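Response regulator receiver domain protein (CheY-like) (Methylobacillus flagellatus KT, PDB 3I42) is of unknown function but, as a CheY-like receiver domain, probably accepts a phosphoryl group on an aspartate to relay a two-component signal. Local coordinates at residues Val81-Phe86 with Lys105-Ala110. Numbering follows the deposited sequence.
Sequences VAVSGF and KPIDIA
Ser84 and Lys105 are joined by the single backbone hydrogen bond of this contact: Lys105 N donates to Ser84 O over 2.8 Å. The N-H points nearly straight at the oxygen (162°), while the donor stands 31° out of the carbonyl plane. The bond lies just past the end of strand 101-104, whose neighbour 79-84 already pairs with it through Ala82, so it carries the parallel ladder one step into the following loop.

Apolar contacts centre on one methyl of Val83. Its CG1, anti to the backbone N (chi1 173°), meets Lys105 CE at 3.6 Å and Lys105 CG at 3.9 Å, the lysine chain crossing the valine at about a right angle. Ile107 CD1 reaches the same methyl at 4.1 Å. The lysine stem is extended beyond CG and also passes Gly85, with CE 4.1 Å from Gly85 N. Its ammonium, NZ, forms a salt bridge with Asp54, the predicted phosphorylation site.

Two local features shape the loops. Ser84 OG accepts from Phe86 N at 2.8 Å, closing an ST turn after the strand, and the peptide between Lys105 and Pro106 is cis.

A serine (Ser or Thr in receiver domains) ending strand 79-84 and a lysine followed by a cis-proline after strand 101-104, beside Asp54, the predicted phosphoacceptor, are hallmarks of the CheY-like receiver active site.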
ATOM      1  N   VAL A  81       7.370  -6.379   4.550  1.00 26.62           N
ATOM      2  CA  VAL A  81       6.040  -6.767   5.024  1.00 26.47           C
ATOM      3  C   VAL A  81       5.855  -6.208   6.421  1.00 27.42           C
ATOM      4  O   VAL A  81       6.697  -6.438   7.282  1.00 27.62           O
ATOM      5  CB  VAL A  81       5.925  -8.328   5.135  1.00 26.98           C
ATOM      6  CG1 VAL A  81       4.486  -8.755   5.361  1.00 24.43           C
ATOM      7  CG2 VAL A  81       6.501  -9.000   3.897  1.00 25.51           C
ATOM      8  N   ALA A  82       4.761  -5.485   6.653  1.00 28.20           N
ATOM      9  CA  ALA A  82       4.422  -4.952   7.973  1.00 29.01           C
ATOM     10  C   ALA A  82       3.650  -6.002   8.731  1.00 30.76           C
ATOM     11  O   ALA A  82       2.697  -6.573   8.205  1.00 31.41           O
ATOM     12  CB  ALA A  82       3.540  -3.732   7.854  1.00 28.10           C
ATOM     13  N   VAL A  83       3.999  -6.203   9.986  1.00 31.59           N
ATOM     14  CA  VAL A  83       3.301  -7.178  10.791  1.00 33.46           C
ATOM     15  C   VAL A  83       2.753  -6.428  11.984  1.00 35.64           C
ATOM     16  O   VAL A  83       3.514  -5.943  12.815  1.00 34.95           O
ATOM     17  CB  VAL A  83       4.257  -8.302  11.244  1.00 32.83           C
ATOM     18  CG1 VAL A  83       3.568  -9.237  12.225  1.00 32.28           C
ATOM     19  CG2 VAL A  83       4.825  -9.049  10.012  1.00 31.20           C
ATOM     20  N   SER A  84       1.435  -6.299  12.039  1.00 38.60           N
ATOM     21  CA  SER A  84       0.822  -5.467  13.047  1.00 42.71           C
ATOM     22  C   SER A  84      -0.223  -6.222  13.825  1.00 44.56           C
ATOM     23  O   SER A  84      -0.895  -7.091  13.284  1.00 44.90           O
ATOM     24  CB  SER A  84       0.148  -4.275  12.380  1.00 42.86           C
ATOM     25  OG  SER A  84      -0.468  -3.441  13.375  1.00 48.12           O
ATOM     26  N   GLY A  85      -0.399  -5.853  15.087  1.00 47.31           N
ATOM     27  CA  GLY A  85      -1.578  -6.293  15.840  1.00 49.60           C
ATOM     28  C   GLY A  85      -2.845  -5.524  15.464  1.00 51.68           C
ATOM     29  O   GLY A  85      -3.959  -6.016  15.666  1.00 52.16           O
ATOM     30  N   PHE A  86      -2.690  -4.332  14.888  1.00 53.78           N
ATOM     31  CA  PHE A  86      -3.826  -3.405  14.732  1.00 55.26           C
ATOM     32  C   PHE A  86      -4.220  -2.949  13.304  1.00 55.53           C
ATOM     33  O   PHE A  86      -3.432  -2.366  12.565  1.00 56.26           O
ATOM     34  CB  PHE A  86      -3.636  -2.217  15.685  1.00 55.83           C
ATOM     35  CG  PHE A  86      -3.689  -2.615  17.128  1.00 58.00           C
ATOM     36  CD1 PHE A  86      -2.517  -2.785  17.861  1.00 60.13           C
ATOM     37  CD2 PHE A  86      -4.918  -2.884  17.738  1.00 59.71           C
ATOM     38  CE1 PHE A  86      -2.567  -3.189  19.193  1.00 61.65           C
ATOM     39  CE2 PHE A  86      -4.990  -3.279  19.067  1.00 61.10           C
ATOM     40  CZ  PHE A  86      -3.816  -3.435  19.802  1.00 61.89           C
ATOM     41  N   LYS A 105      -1.422  -9.792  13.067  1.00 28.51           N
ATOM     42  CA  LYS A 105      -1.308 -10.887  14.062  1.00 49.36           C
ATOM     43  C   LYS A 105      -2.692 -11.401  14.519  1.00 44.31           C
ATOM     44  O   LYS A 105      -3.653 -10.631  14.576  1.00 45.25           O
ATOM     45  CB  LYS A 105      -0.494 -10.473  15.281  1.00 40.60           C
ATOM     46  CG  LYS A 105       0.958 -10.201  14.986  1.00 58.13           C
ATOM     47  CD  LYS A 105       1.546  -9.410  16.131  1.00 44.25           C
ATOM     48  CE  LYS A 105       2.690  -8.520  15.691  1.00135.62           C
ATOM     49  NZ  LYS A 105       3.167  -7.652  16.807  1.00 76.51           N
ATOM     50  N   PRO A 106      -2.799 -12.707  14.830  1.00 50.49           N
ATOM     51  CA  PRO A 106      -1.725 -13.701  14.805  1.00 34.95           C
ATOM     52  C   PRO A 106      -1.433 -14.198  13.381  1.00 31.65           C
ATOM     53  O   PRO A 106      -2.338 -14.265  12.552  1.00 40.65           O
ATOM     54  CB  PRO A 106      -2.290 -14.817  15.656  1.00 31.95           C
ATOM     55  CG  PRO A 106      -3.754 -14.780  15.348  1.00 51.58           C
ATOM     56  CD  PRO A 106      -4.103 -13.324  15.148  1.00 58.78           C
ATOM     57  N   ILE A 107      -0.165 -14.496  13.105  1.00 34.14           N
ATOM     58  CA  ILE A 107       0.258 -14.946  11.779  1.00 37.71           C
ATOM     59  C   ILE A 107      -0.013 -16.445  11.609  1.00 37.79           C
ATOM     60  O   ILE A 107       0.143 -17.233  12.542  1.00 40.48           O
ATOM     61  CB  ILE A 107       1.781 -14.636  11.514  1.00 46.80           C
ATOM     62  CG1 ILE A 107       2.085 -13.125  11.609  1.00 40.58           C
ATOM     63  CG2 ILE A 107       2.224 -15.123  10.149  1.00 67.45           C
ATOM     64  CD1 ILE A 107       1.152 -12.219  10.801  1.00139.67           C
ATOM     65  N   ASP A 108      -0.399 -16.845  10.408  1.00 33.31           N
ATOM     66  CA  ASP A 108      -0.531 -18.265  10.102  1.00 40.65           C
ATOM     67  C   ASP A 108      -0.201 -18.537   8.642  1.00 37.56           C
ATOM     68  O   ASP A 108      -0.104 -17.604   7.840  1.00 34.14           O
ATOM     69  CB  ASP A 108      -1.931 -18.791  10.505  1.00 38.92           C
ATOM     70  CG  ASP A 108      -3.070 -18.137   9.730  1.00 76.24           C
ATOM     71  OD1 ASP A 108      -2.826 -17.436   8.721  1.00 64.23           O
ATOM     72  OD2 ASP A 108      -4.232 -18.340  10.136  1.00108.80           O
ATOM     73  N   ILE A 109      -0.038 -19.811   8.299  1.00 34.94           N
ATOM     74  CA  ILE A 109       0.372 -20.226   6.955  1.00 29.88           C
ATOM     75  C   ILE A 109      -0.533 -19.704   5.842  1.00 26.31           C
ATOM     76  O   ILE A 109      -0.066 -19.468   4.723  1.00 43.77           O
ATOM     77  CB  ILE A 109       0.546 -21.769   6.898  1.00 46.02           C
ATOM     78  CG1 ILE A 109       2.002 -22.114   7.189  1.00 48.11           C
ATOM     79  CG2 ILE A 109       0.120 -22.353   5.546  1.00 55.68           C
ATOM     80  CD1 ILE A 109       2.152 -23.246   8.138  1.00 95.46           C
ATOM     81  N   ALA A 110      -1.820 -19.515   6.143  1.00 29.53           N
ATOM     82  CA  ALA A 110      -2.800 -19.112   5.121  1.00 35.09           C
ATOM     83  C   ALA A 110      -2.614 -17.660   4.715  1.00 31.60           C
ATOM     84  O   ALA A 110      -2.855 -17.280   3.564  1.00 35.11           O
ATOM     85  CB  ALA A 110      -4.224 -19.310   5.622  1.00 36.99           C
TER